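Side-chain contacts in conserved protein (Mycobacterium tuberculosis, PDB 1RFE), which is of unknown function but probably binds the deazaflavin coenzyme F420 and may act as an oxidoreductase on CH-CH groups: residues 100-103 / 104-108; 57-60 / 61-64; 44-48 / 49-53; 8-12 / 13-17. All blocks are in the same frame, centred on the assembly; numbering follows the deposited sequence.

Contacts 1 and 3 form one packed unit with centres 9 Å apart: helix 98-112 lies against the hairpin of strands 36-46 and 49-55, with Ser107 OG bonded to Val45 N (2.9 Å) and Val104 CG2 against Trp51 CE3 (3.6 Å). Contact 2 adjoins contact 3 in sequence, strand 49-55 leading into helix 59-66, yet their centres are 18 Å apart. Contact 4 starts helix 12-21 about 30 Å from contact 2, between centres, on the opposite side of the chain's centre; its nearest atoms come within about 6 Å of contact 3. Contact 3 belongs to an antiparallel sheet of the FMN-binding, pyridoxamine 5'-phosphate oxidase-like type, and the helices of contacts 1, 2 and 4 lie about it.

Contact 1 of 4, residues 100-103 / 104-108; sequences ALHR and VGVSV
His102 and Val106, one helical turn apart, meet through a methyl group laid over an imidazole face. Val106 CG2 sits 3.8 Å from the centroid of the His102 ring, 26° off its normal, a CH-pi contact displaced toward the NE2 side, where the separation falls to 3.5 Å. With His102 CG anti to the backbone N (chi1 176°), the imidazole stands outward from the helix, about level with its own CA, where the CG2 methyl of Val106 comes over its face. The same methyl touches His102 O at 3.3 Å, and that carbonyl accepts from Val106 N at 2.8 Å, so backbone bond and side-chain contact fix the same pair. Val104 N, Gly105 N and Ser107 N continue the regular i to i+4 pattern, bonding to the carbonyl oxygens of Ala100, Leu101 and Arg103.

Val104 and Gly105 form the close-packed side and are buried, Val104 wedged between Ala100 O and the sheet. Arg103 makes the solvent side, although its chain also touches Ile46: it bends at chi3 (-77°) and runs back toward the start of the helix, where one face of the guanidinium lies near Ala100 N.

Helix 98-112 lies across the hairpin of strands 36-46 and 49-55, with Val104 and Ser107 facing it, while His102 reaches Lys121 and Val106 reaches Tyr116 in the loops beyond.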
ATOM      1  N   ALA A 100       3.836  10.924 -14.684  1.00 26.55           N
ATOM      2  CA  ALA A 100       3.411   9.952 -13.714  1.00 25.79           C
ATOM      3  C   ALA A 100       4.226  10.021 -12.448  1.00 24.56           C
ATOM      4  O   ALA A 100       3.646   9.870 -11.384  1.00 24.18           O
ATOM      5  CB  ALA A 100       3.434   8.581 -14.254  1.00 26.17           C
ATOM      6  N   LEU A 101       5.547  10.164 -12.564  1.00 24.01           N
ATOM      7  CA  LEU A 101       6.402  10.243 -11.377  1.00 24.41           C
ATOM      8  C   LEU A 101       6.080  11.465 -10.547  1.00 23.62           C
ATOM      9  O   LEU A 101       6.086  11.414  -9.340  1.00 23.16           O
ATOM     10  CB  LEU A 101       7.870  10.319 -11.732  1.00 24.89           C
ATOM     11  CG  LEU A 101       8.491   9.147 -12.503  1.00 26.74           C
ATOM     12  CD1 LEU A 101       9.953   9.477 -12.805  1.00 29.80           C
ATOM     13  CD2 LEU A 101       8.340   7.848 -11.726  1.00 30.37           C
ATOM     14  N   HIS A 102       5.794  12.567 -11.218  1.00 23.09           N
ATOM     15  CA  HIS A 102       5.516  13.796 -10.521  1.00 23.25           C
ATOM     16  C   HIS A 102       4.195  13.657  -9.697  1.00 22.36           C
ATOM     17  O   HIS A 102       4.142  14.068  -8.537  1.00 20.31           O
ATOM     18  CB  HIS A 102       5.420  14.956 -11.530  1.00 23.92           C
ATOM     19  CG  HIS A 102       5.040  16.236 -10.893  1.00 23.29           C
ATOM     20  ND1 HIS A 102       5.898  16.908 -10.055  1.00 24.30           N
ATOM     21  CD2 HIS A 102       3.870  16.915 -10.873  1.00 23.41           C
ATOM     22  CE1 HIS A 102       5.292  17.995  -9.605  1.00 24.42           C
ATOM     23  NE2 HIS A 102       4.062  18.021 -10.082  1.00 23.70           N
ATOM     24  N   ARG A 103       3.172  13.039 -10.285  1.00 21.60           N
ATOM     25  CA  ARG A 103       1.940  12.681  -9.558  1.00 21.78           C
ATOM     26  C   ARG A 103       2.190  11.772  -8.321  1.00 20.63           C
ATOM     27  O   ARG A 103       1.558  11.952  -7.284  1.00 20.49           O
ATOM     28  CB  ARG A 103       0.956  11.994 -10.523  1.00 22.87           C
ATOM     29  CG  ARG A 103       0.464  12.886 -11.657  1.00 26.20           C
ATOM     30  CD  ARG A 103      -0.819  12.426 -12.348  1.00 31.74           C
ATOM     31  NE  ARG A 103      -0.521  11.326 -13.262  1.00 38.68           N
ATOM     32  CZ  ARG A 103      -0.360  11.404 -14.600  1.00 38.41           C
ATOM     33  NH1 ARG A 103      -0.529  12.523 -15.266  1.00 40.58           N
ATOM     34  NH2 ARG A 103      -0.053  10.310 -15.281  1.00 39.78           N
ATOM     35  N   VAL A 104       3.110  10.804  -8.440  1.00 19.00           N
ATOM     36  CA  VAL A 104       3.519   9.956  -7.307  1.00 18.28           C
ATOM     37  C   VAL A 104       4.135  10.849  -6.254  1.00 18.86           C
ATOM     38  O   VAL A 104       3.710  10.813  -5.092  1.00 20.85           O
ATOM     39  CB  VAL A 104       4.477   8.770  -7.745  1.00 18.15           C
ATOM     40  CG1 VAL A 104       5.139   8.089  -6.532  1.00 16.50           C
ATOM     41  CG2 VAL A 104       3.687   7.769  -8.518  1.00 19.20           C
ATOM     42  N   GLY A 105       5.037  11.742  -6.671  1.00 18.18           N
ATOM     43  CA  GLY A 105       5.768  12.576  -5.746  1.00 18.22           C
ATOM     44  C   GLY A 105       4.831  13.521  -5.004  1.00 19.51           C
ATOM     45  O   GLY A 105       4.970  13.699  -3.798  1.00 18.18           O
ATOM     46  N   VAL A 106       3.834  14.048  -5.728  1.00 18.33           N
ATOM     47  CA  VAL A 106       2.872  14.971  -5.176  1.00 20.12           C
ATOM     48  C   VAL A 106       1.925  14.299  -4.202  1.00 19.11           C
ATOM     49  O   VAL A 106       1.516  14.915  -3.211  1.00 19.01           O
ATOM     50  CB  VAL A 106       2.159  15.736  -6.317  1.00 20.91           C
ATOM     51  CG1 VAL A 106       0.846  16.382  -5.888  1.00 21.38           C
ATOM     52  CG2 VAL A 106       3.139  16.814  -6.904  1.00 24.14           C
ATOM     53  N   SER A 107       1.535  13.054  -4.493  1.00 18.58           N
ATOM     54  CA  SER A 107       0.612  12.334  -3.655  1.00 18.61           C
ATOM     55  C   SER A 107       1.291  11.967  -2.343  1.00 19.40           C
ATOM     56  O   SER A 107       0.677  12.085  -1.284  1.00 19.97           O
ATOM     57  CB  SER A 107      -0.046  11.118  -4.374  1.00 19.28           C
ATOM     58  OG  SER A 107      -0.605  10.238  -3.441  1.00 20.14           O
ATOM     59  N   VAL A 108       2.559  11.568  -2.397  1.00 18.20           N
ATOM     60  CA  VAL A 108       3.309  11.237  -1.237  1.00 19.07           C
ATOM     61  C   VAL A 108       3.540  12.484  -0.370  1.00 18.41           C
ATOM     62  O   VAL A 108       3.440  12.420   0.853  1.00 16.42           O
ATOM     63  CB  VAL A 108       4.701  10.597  -1.575  1.00 19.85           C
ATOM     64  CG1 VAL A 108       5.621  10.645  -0.345  1.00 20.98           C
ATOM     65  CG2 VAL A 108       4.545   9.130  -2.089  1.00 20.04           C
TER

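Contact 2 of 4, residues 57-60 / 61-64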
ATOM      1  N   LYS A  57      17.328   1.048  -9.284  1.00 30.86           N
ATOM      2  CA  LYS A  57      18.133  -0.186  -9.064  1.00 31.08           C
ATOM      3  C   LYS A  57      17.951  -0.827  -7.692  1.00 29.22           C
ATOM      4  O   LYS A  57      18.750  -1.628  -7.276  1.00 28.38           O
ATOM      5  CB  LYS A  57      19.616   0.099  -9.318  1.00 31.94           C
ATOM      6  CG  LYS A  57      20.044  -0.200 -10.821  1.00 35.98           C
ATOM      7  CD  LYS A  57      20.589   1.063 -11.527  1.00 40.34           C
ATOM      8  CE  LYS A  57      21.983   0.881 -12.193  1.00 41.90           C
ATOM      9  NZ  LYS A  57      22.402   2.198 -12.742  1.00 42.70           N
ATOM     10  N   SER A  58      16.875  -0.503  -6.985  1.00 28.40           N
ATOM     11  CA  SER A  58      16.615  -1.121  -5.691  1.00 27.65           C
ATOM     12  C   SER A  58      16.236  -2.596  -5.856  1.00 28.82           C
ATOM     13  O   SER A  58      15.704  -3.007  -6.909  1.00 28.89           O
ATOM     14  CB  SER A  58      15.426  -0.425  -5.001  1.00 28.02           C
ATOM     15  OG  SER A  58      14.224  -0.630  -5.745  1.00 24.19           O
ATOM     16  N   GLN A  59      16.407  -3.376  -4.794  1.00 28.53           N
ATOM     17  CA  GLN A  59      16.044  -4.777  -4.873  1.00 29.97           C
ATOM     18  C   GLN A  59      14.604  -4.994  -5.377  1.00 29.14           C
ATOM     19  O   GLN A  59      14.346  -5.949  -6.134  1.00 29.16           O
ATOM     20  CB  GLN A  59      16.228  -5.503  -3.540  1.00 30.00           C
ATOM     21  CG  GLN A  59      16.145  -7.023  -3.657  1.00 33.82           C
ATOM     22  CD  GLN A  59      17.204  -7.608  -4.600  1.00 36.64           C
ATOM     23  OE1 GLN A  59      16.876  -8.315  -5.591  1.00 41.18           O
ATOM     24  NE2 GLN A  59      18.468  -7.315  -4.306  1.00 39.75           N
ATOM     25  N   LYS A  60      13.684  -4.147  -4.945  1.00 29.39           N
ATOM     26  CA  LYS A  60      12.304  -4.362  -5.260  1.00 30.28           C
ATOM     27  C   LYS A  60      12.030  -4.128  -6.751  1.00 30.23           C
ATOM     28  O   LYS A  60      11.295  -4.918  -7.379  1.00 29.08           O
ATOM     29  CB  LYS A  60      11.329  -3.712  -4.222  1.00 31.43           C
ATOM     30  CG  LYS A  60      10.982  -2.217  -4.245  1.00 31.45           C
ATOM     31  CD  LYS A  60      10.916  -1.618  -2.798  1.00 35.77           C
ATOM     32  CE  LYS A  60      12.342  -1.179  -2.208  1.00 36.39           C
ATOM     33  NZ  LYS A  60      13.519  -2.269  -2.183  1.00 33.13           N
ATOM     34  N   ALA A  61      12.698  -3.128  -7.329  1.00 29.97           N
ATOM     35  CA  ALA A  61      12.577  -2.844  -8.758  1.00 30.62           C
ATOM     36  C   ALA A  61      13.191  -3.966  -9.611  1.00 29.59           C
ATOM     37  O   ALA A  61      12.635  -4.330 -10.626  1.00 30.66           O
ATOM     38  CB  ALA A  61      13.217  -1.540  -9.089  1.00 30.66           C
ATOM     39  N   VAL A  62      14.312  -4.499  -9.164  1.00 29.33           N
ATOM     40  CA  VAL A  62      14.964  -5.652  -9.797  1.00 29.33           C
ATOM     41  C   VAL A  62      14.111  -6.920  -9.695  1.00 27.45           C
ATOM     42  O   VAL A  62      13.863  -7.575 -10.701  1.00 26.89           O
ATOM     43  CB  VAL A  62      16.418  -5.871  -9.240  1.00 29.72           C
ATOM     44  CG1 VAL A  62      16.934  -7.316  -9.520  1.00 31.94           C
ATOM     45  CG2 VAL A  62      17.361  -4.845  -9.838  1.00 29.55           C
ATOM     46  N   ASN A  63      13.538  -7.185  -8.525  1.00 27.06           N
ATOM     47  CA  ASN A  63      12.608  -8.311  -8.398  1.00 26.25           C
ATOM     48  C   ASN A  63      11.449  -8.141  -9.351  1.00 26.62           C
ATOM     49  O   ASN A  63      10.980  -9.083 -10.027  1.00 25.14           O
ATOM     50  CB  ASN A  63      12.038  -8.454  -6.981  1.00 25.37           C
ATOM     51  CG  ASN A  63      13.053  -8.859  -5.942  1.00 23.67           C
ATOM     52  OD1 ASN A  63      12.753  -8.733  -4.728  1.00 26.81           O
ATOM     53  ND2 ASN A  63      14.272  -9.303  -6.356  1.00 16.07           N
ATOM     54  N   LEU A  64      10.977  -6.913  -9.446  1.00 27.02           N
ATOM     55  CA  LEU A  64       9.737  -6.711 -10.147  1.00 28.05           C
ATOM     56  C   LEU A  64       9.818  -6.773 -11.688  1.00 28.18           C
ATOM     57  O   LEU A  64       8.836  -7.040 -12.336  1.00 27.32           O
ATOM     58  CB  LEU A  64       9.100  -5.403  -9.734  1.00 27.52           C
ATOM     59  CG  LEU A  64       8.399  -5.454  -8.383  1.00 29.86           C
ATOM     60  CD1 LEU A  64       7.936  -4.035  -8.008  1.00 30.77           C
ATOM     61  CD2 LEU A  64       7.266  -6.408  -8.348  1.00 27.80           C
TER
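Ser58 OG is gripped from several directions: it accepts a weak bond from Ala61 N at 3.3 Å, the N-cap bond of helix 59-66, and is also hydrogen-bonded to Thr54 OG1 and Lys55 O. With chi1 at 65°, the hydroxyl lies between backbone N and carbonyl carbon, turned toward the first turn of the helix, where it also touches Ala61 CB at 3.6 Å. Ser58 O meanwhile receives Val62 N in a nearly straight bond, so both oxygens of this one residue tie down the helix start.

From the next position, Gln59 folds toward Asn63, one turn ahead. Its bend at chi2 (60°) carries OE1 to 2.9 Å from Asn63 ND2, but the angle at the hydrogen is poor and the bond weak; the two amide planes are turned 42° apart. Asn63 is fixed more firmly from its other end, since OD1 bonds to His37 ND1 and Thr29 OG1. Its backbone N also donates to Gln59 O at 2.8 Å.

Helix 59-66 follows strand 49-55 after a short link and rests on the sheet: Lys60 and Ala61 touch Thr54, Lys60 and Leu64 touch Thr29 of strand 25-30, and Leu64 reaches Ala92 and Ile94 of strand 84-95.

Contact 3 of 4, residues 44-48 / 49-53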
ATOM      1  N   ALA A  44       1.774   6.345  -2.433  1.00 17.72           N
ATOM      2  CA  ALA A  44       0.895   7.254  -3.133  1.00 18.60           C
ATOM      3  C   ALA A  44      -0.412   6.585  -3.507  1.00 19.61           C
ATOM      4  O   ALA A  44      -0.495   5.343  -3.615  1.00 21.10           O
ATOM      5  CB  ALA A  44       1.574   7.838  -4.378  1.00 17.21           C
ATOM      6  N   VAL A  45      -1.437   7.419  -3.691  1.00 20.93           N
ATOM      7  CA  VAL A  45      -2.741   6.981  -4.197  1.00 20.81           C
ATOM      8  C   VAL A  45      -3.164   7.857  -5.371  1.00 22.65           C
ATOM      9  O   VAL A  45      -3.324   9.084  -5.222  1.00 23.45           O
ATOM     10  CB  VAL A  45      -3.864   7.010  -3.110  1.00 19.86           C
ATOM     11  CG1 VAL A  45      -5.096   6.340  -3.633  1.00 18.06           C
ATOM     12  CG2 VAL A  45      -3.418   6.292  -1.779  1.00 19.83           C
ATOM     13  N   ILE A  46      -3.351   7.255  -6.531  1.00 23.70           N
ATOM     14  CA  ILE A  46      -3.678   7.995  -7.749  1.00 25.05           C
ATOM     15  C   ILE A  46      -4.796   7.285  -8.530  1.00 26.54           C
ATOM     16  O   ILE A  46      -4.646   6.136  -8.906  1.00 24.79           O
ATOM     17  CB  ILE A  46      -2.449   8.085  -8.632  1.00 25.84           C
ATOM     18  CG1 ILE A  46      -1.304   8.788  -7.882  1.00 27.70           C
ATOM     19  CG2 ILE A  46      -2.796   8.785  -9.964  1.00 24.20           C
ATOM     20  CD1 ILE A  46      -0.004   8.568  -8.492  1.00 29.44           C
ATOM     21  N   ASP A  47      -5.924   7.983  -8.732  1.00 28.00           N
ATOM     22  CA  ASP A  47      -7.088   7.426  -9.435  1.00 30.08           C
ATOM     23  C   ASP A  47      -7.510   6.070  -8.871  1.00 29.60           C
ATOM     24  O   ASP A  47      -7.777   5.119  -9.624  1.00 30.85           O
ATOM     25  CB  ASP A  47      -6.807   7.279 -10.957  1.00 30.67           C
ATOM     26  CG  ASP A  47      -6.557   8.614 -11.637  1.00 36.21           C
ATOM     27  OD1 ASP A  47      -7.242   9.606 -11.248  1.00 40.73           O
ATOM     28  OD2 ASP A  47      -5.687   8.764 -12.554  1.00 42.37           O
ATOM     29  N   GLY A  48      -7.525   5.992  -7.549  1.00 27.92           N
ATOM     30  CA  GLY A  48      -7.916   4.798  -6.841  1.00 27.47           C
ATOM     31  C   GLY A  48      -6.844   3.747  -6.603  1.00 26.13           C
ATOM     32  O   GLY A  48      -7.116   2.741  -5.940  1.00 27.14           O
ATOM     33  N   GLU A  49      -5.653   3.925  -7.152  1.00 24.57           N
ATOM     34  CA  GLU A  49      -4.659   2.844  -7.163  1.00 24.79           C
ATOM     35  C   GLU A  49      -3.450   3.217  -6.341  1.00 23.30           C
ATOM     36  O   GLU A  49      -3.049   4.378  -6.341  1.00 20.69           O
ATOM     37  CB  GLU A  49      -4.159   2.557  -8.590  1.00 25.95           C
ATOM     38  CG  GLU A  49      -5.194   1.950  -9.546  1.00 31.32           C
ATOM     39  CD  GLU A  49      -4.548   1.569 -10.878  1.00 37.04           C
ATOM     40  OE1 GLU A  49      -3.968   2.479 -11.540  1.00 36.38           O
ATOM     41  OE2 GLU A  49      -4.623   0.365 -11.237  1.00 39.59           O
ATOM     42  N   ILE A  50      -2.877   2.223  -5.673  1.00 22.30           N
ATOM     43  CA  ILE A  50      -1.662   2.368  -4.909  1.00 21.70           C
ATOM     44  C   ILE A  50      -0.452   2.364  -5.842  1.00 21.74           C
ATOM     45  O   ILE A  50      -0.350   1.508  -6.725  1.00 20.12           O
ATOM     46  CB  ILE A  50      -1.501   1.212  -3.828  1.00 22.43           C
ATOM     47  CG1 ILE A  50      -2.588   1.357  -2.767  1.00 24.75           C
ATOM     48  CG2 ILE A  50      -0.074   1.228  -3.182  1.00 20.15           C
ATOM     49  CD1 ILE A  50      -2.817   0.152  -1.896  1.00 28.00           C
ATOM     50  N   TRP A  51       0.411   3.367  -5.628  1.00 19.11           N
ATOM     51  CA  TRP A  51       1.708   3.494  -6.268  1.00 18.94           C
ATOM     52  C   TRP A  51       2.793   3.661  -5.239  1.00 18.92           C
ATOM     53  O   TRP A  51       2.603   4.344  -4.227  1.00 17.76           O
ATOM     54  CB  TRP A  51       1.789   4.736  -7.152  1.00 18.12           C
ATOM     55  CG  TRP A  51       0.965   4.758  -8.415  1.00 20.29           C
ATOM     56  CD1 TRP A  51      -0.358   4.736  -8.490  1.00 21.96           C
ATOM     57  CD2 TRP A  51       1.448   4.807  -9.765  1.00 21.11           C
ATOM     58  NE1 TRP A  51      -0.767   4.755  -9.791  1.00 20.95           N
ATOM     59  CE2 TRP A  51       0.325   4.869 -10.598  1.00 18.82           C
ATOM     60  CE3 TRP A  51       2.727   4.860 -10.350  1.00 19.24           C
ATOM     61  CZ2 TRP A  51       0.420   4.957 -11.999  1.00 23.04           C
ATOM     62  CZ3 TRP A  51       2.828   4.967 -11.735  1.00 20.38           C
ATOM     63  CH2 TRP A  51       1.686   5.001 -12.547  1.00 19.41           C
ATOM     64  N   LEU A  52       3.956   3.115  -5.576  1.00 21.16           N
ATOM     65  CA  LEU A  52       5.131   3.204  -4.780  1.00 23.01           C
ATOM     66  C   LEU A  52       6.202   3.938  -5.558  1.00 23.89           C
ATOM     67  O   LEU A  52       6.102   4.089  -6.782  1.00 24.08           O
ATOM     68  CB  LEU A  52       5.624   1.809  -4.361  1.00 22.21           C
ATOM     69  CG  LEU A  52       4.537   0.901  -3.764  1.00 25.28           C
ATOM     70  CD1 LEU A  52       5.061  -0.490  -3.557  1.00 26.67           C
ATOM     71  CD2 LEU A  52       3.897   1.423  -2.457  1.00 24.30           C
ATOM     72  N   GLU A  53       7.195   4.458  -4.818  1.00 24.05           N
ATOM     73  CA  GLU A  53       8.390   5.019  -5.445  1.00 25.31           C
ATOM     74  C   GLU A  53       9.576   4.264  -4.912  1.00 25.25           C
ATOM     75  O   GLU A  53       9.601   3.950  -3.728  1.00 26.00           O
ATOM     76  CB  GLU A  53       8.509   6.542  -5.232  1.00 26.03           C
ATOM     77  CG  GLU A  53       8.537   7.070  -3.790  1.00 27.03           C
ATOM     78  CD  GLU A  53       9.938   7.188  -3.192  1.00 32.65           C
ATOM     79  OE1 GLU A  53      10.191   6.545  -2.142  1.00 36.96           O
TER
HETATM   80  O   HOH W   1      -3.419   4.894 -11.019  1.00 36.39           O
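The Trp51 indole carries Ile46 CD1 over one face, and Glu49 O and a water lie in plane at its edge. The methyl stands 3.9 Å from the centroid of the five-membered ring, 11° off the normal, a CH-pi contact in which the two side chains cross at about a right angle. Ile46 CG1 lies beside its own backbone N (chi1 -59°), from where the extended chi2 delivers CD1 to the ring, while CB approaches NE1 at 3.9 Å. At the edge, the water accepts from Trp51 NE1 (2.9 Å) and donates to both Ile46 O and Glu49 OE1, so it holds the indole N-H, a turn carbonyl and a carboxylate together. Glu49 OE1 is also salt-bridged to Arg135 NE of strand 131-138, which should favour the charged carboxylate.

These groups share one face of a beta hairpin with a two-residue loop, a type I' turn from Ile46 to Glu49 with Asp47 and Gly48 at its corners; at Gly48 (phi 85°) a side chain would collide with the preceding carbonyl oxygen. Ile46 with Glu49, and Ala44 with Trp51, are hydrogen-bonded antiparallel pairs. Ile46 and Glu49 bond in both directions, Ile46 N to Glu49 O at 2.9 Å and Glu49 N to Ile46 O at 3.0 Å. Val45 and Ile50 form the non-hydrogen-bonded pair between them and point to the other face, where both touch Val19 of helix 12-21.

Contact 4 of 4, residues 8-12 / 13-17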
ATOM      1  N   ILE A   8     -17.597 -10.025   7.377  1.00 35.06           N
ATOM      2  CA  ILE A   8     -16.582  -9.042   7.765  1.00 33.20           C
ATOM      3  C   ILE A   8     -15.926  -8.328   6.568  1.00 30.97           C
ATOM      4  O   ILE A   8     -15.097  -7.454   6.774  1.00 28.96           O
ATOM      5  CB  ILE A   8     -15.488  -9.686   8.649  1.00 33.38           C
ATOM      6  CG1 ILE A   8     -14.800 -10.831   7.887  1.00 34.72           C
ATOM      7  CG2 ILE A   8     -16.092 -10.154   9.965  1.00 33.55           C
ATOM      8  CD1 ILE A   8     -13.589 -11.398   8.575  1.00 36.50           C
ATOM      9  N   VAL A   9     -16.294  -8.711   5.350  1.00 29.44           N
ATOM     10  CA  VAL A   9     -15.884  -8.016   4.133  1.00 29.59           C
ATOM     11  C   VAL A   9     -16.196  -6.525   4.172  1.00 29.61           C
ATOM     12  O   VAL A   9     -17.211  -6.083   4.714  1.00 28.79           O
ATOM     13  CB  VAL A   9     -16.531  -8.653   2.850  1.00 30.32           C
ATOM     14  CG1 VAL A   9     -18.043  -8.355   2.772  1.00 30.72           C
ATOM     15  CG2 VAL A   9     -15.820  -8.201   1.575  1.00 31.35           C
HETATM   16  N   MSE A  10     -15.256  -5.734   3.676  1.00 29.55           N
HETATM   17  CA  MSE A  10     -15.497  -4.311   3.475  1.00 29.09           C
HETATM   18  C   MSE A  10     -16.012  -4.052   2.074  1.00 28.70           C
HETATM   19  O   MSE A  10     -15.643  -4.740   1.146  1.00 28.22           O
HETATM   20  CB  MSE A  10     -14.204  -3.527   3.704  1.00 29.00           C
HETATM   21  CG  MSE A  10     -13.811  -3.444   5.161  1.00 30.98           C
HETATM   22 SE   MSE A  10     -12.640  -1.927   5.508  0.50 37.44          SE
HETATM   23  CE  MSE A  10     -11.225  -2.650   4.747  1.00 29.89           C
ATOM     24  N   SER A  11     -16.894  -3.069   1.943  1.00 28.67           N
ATOM     25  CA  SER A  11     -17.344  -2.568   0.633  1.00 29.38           C
ATOM     26  C   SER A  11     -16.228  -1.898  -0.164  1.00 29.44           C
ATOM     27  O   SER A  11     -15.209  -1.431   0.372  1.00 28.39           O
ATOM     28  CB  SER A  11     -18.464  -1.535   0.807  1.00 29.47           C
ATOM     29  OG  SER A  11     -17.958  -0.333   1.410  1.00 29.84           O
ATOM     30  N   GLU A  12     -16.436  -1.844  -1.460  1.00 30.69           N
ATOM     31  CA  GLU A  12     -15.530  -1.127  -2.341  1.00 32.22           C
ATOM     32  C   GLU A  12     -15.208   0.249  -1.778  1.00 31.53           C
ATOM     33  O   GLU A  12     -14.049   0.669  -1.764  1.00 31.86           O
ATOM     34  CB  GLU A  12     -16.148  -1.009  -3.717  1.00 32.86           C
ATOM     35  CG  GLU A  12     -15.187  -0.557  -4.791  1.00 38.42           C
ATOM     36  CD  GLU A  12     -15.782  -0.687  -6.172  1.00 45.45           C
ATOM     37  OE1 GLU A  12     -16.556   0.233  -6.552  1.00 49.30           O
ATOM     38  OE2 GLU A  12     -15.494  -1.730  -6.848  1.00 51.66           O
ATOM     39  N   ALA A  13     -16.226   0.942  -1.288  1.00 30.85           N
ATOM     40  CA  ALA A  13     -16.036   2.294  -0.831  1.00 31.31           C
ATOM     41  C   ALA A  13     -15.293   2.337   0.493  1.00 29.27           C
ATOM     42  O   ALA A  13     -14.533   3.225   0.725  1.00 29.98           O
ATOM     43  CB  ALA A  13     -17.387   3.045  -0.713  1.00 32.20           C
ATOM     44  N   GLU A  14     -15.542   1.388   1.375  1.00 28.74           N
ATOM     45  CA  GLU A  14     -14.813   1.307   2.662  1.00 27.18           C
ATOM     46  C   GLU A  14     -13.317   1.014   2.463  1.00 26.04           C
ATOM     47  O   GLU A  14     -12.480   1.580   3.130  1.00 25.96           O
ATOM     48  CB  GLU A  14     -15.448   0.228   3.545  1.00 27.37           C
ATOM     49  CG  GLU A  14     -16.806   0.632   4.149  1.00 29.37           C
ATOM     50  CD  GLU A  14     -17.547  -0.537   4.806  1.00 30.89           C
ATOM     51  OE1 GLU A  14     -17.224  -1.732   4.589  1.00 34.15           O
ATOM     52  OE2 GLU A  14     -18.465  -0.262   5.571  1.00 36.91           O
ATOM     53  N   ILE A  15     -13.002   0.172   1.496  1.00 25.15           N
ATOM     54  CA  ILE A  15     -11.615  -0.171   1.149  1.00 24.88           C
ATOM     55  C   ILE A  15     -10.922   1.076   0.621  1.00 24.59           C
ATOM     56  O   ILE A  15      -9.842   1.440   1.079  1.00 23.49           O
ATOM     57  CB  ILE A  15     -11.591  -1.287   0.084  1.00 24.33           C
ATOM     58  CG1 ILE A  15     -12.057  -2.606   0.679  1.00 25.76           C
ATOM     59  CG2 ILE A  15     -10.182  -1.484  -0.564  1.00 24.59           C
ATOM     60  CD1 ILE A  15     -12.385  -3.664  -0.388  1.00 27.43           C
ATOM     61  N   ALA A  16     -11.573   1.755  -0.306  1.00 25.11           N
ATOM     62  CA  ALA A  16     -11.074   3.051  -0.791  1.00 26.10           C
ATOM     63  C   ALA A  16     -10.710   4.021   0.341  1.00 26.71           C
ATOM     64  O   ALA A  16      -9.600   4.497   0.372  1.00 26.90           O
ATOM     65  CB  ALA A  16     -12.038   3.667  -1.794  1.00 25.59           C
ATOM     66  N   ASP A  17     -11.626   4.250   1.286  1.00 27.64           N
ATOM     67  CA  ASP A  17     -11.379   5.086   2.459  1.00 28.10           C
ATOM     68  C   ASP A  17     -10.219   4.594   3.278  1.00 26.49           C
ATOM     69  O   ASP A  17      -9.415   5.387   3.729  1.00 25.29           O
ATOM     70  CB  ASP A  17     -12.641   5.203   3.377  1.00 28.58           C
ATOM     71  CG  ASP A  17     -13.787   5.984   2.722  1.00 34.72           C
ATOM     72  OD1 ASP A  17     -13.625   6.440   1.546  1.00 40.32           O
ATOM     73  OD2 ASP A  17     -14.910   6.206   3.296  1.00 40.44           O
TER
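A chi1 of 69° puts Ser11 OG between its backbone N and carbonyl carbon, facing the first turn of the helix, while Glu14, CG beside its backbone N (chi1 -74°) and extended from there, reaches back toward the chain before it. The two residues thereby exchange bonds: Glu14 N donates to Ser11 OG at 3.0 Å, and Ser11 N donates to Glu14 OE1 at 3.0 Å. The carboxylate oxygen is met from above its plane, 38° out. Ser11 OG also presses on Glu14 CG at 3.1 Å, leaving little room between the hydroxyl and the glutamate stem.

This reciprocal pair is a capping box, with Ser11 as N-cap of helix 12-21. Ser11 O and Glu12 O take the next amides, Ile15 N and Ala16 N, in ordinary helical fashion. Glu14 OE1 is shared between Ser11 N and Lys148 NZ, a salt bridge whose positive charge would favour the ionised carboxylate; Val9 O bonds to the same ammonium.

On the apolar side, Met10, here selenomethionine, sets CB against Ile15 CG1 at 3.8 Å and passes SE by Glu14 CB at 4.0 Å. Met10 N bonds to Ser143 OG, and Ile15 also touches Ser143, which joins the helix start to strand 140-145.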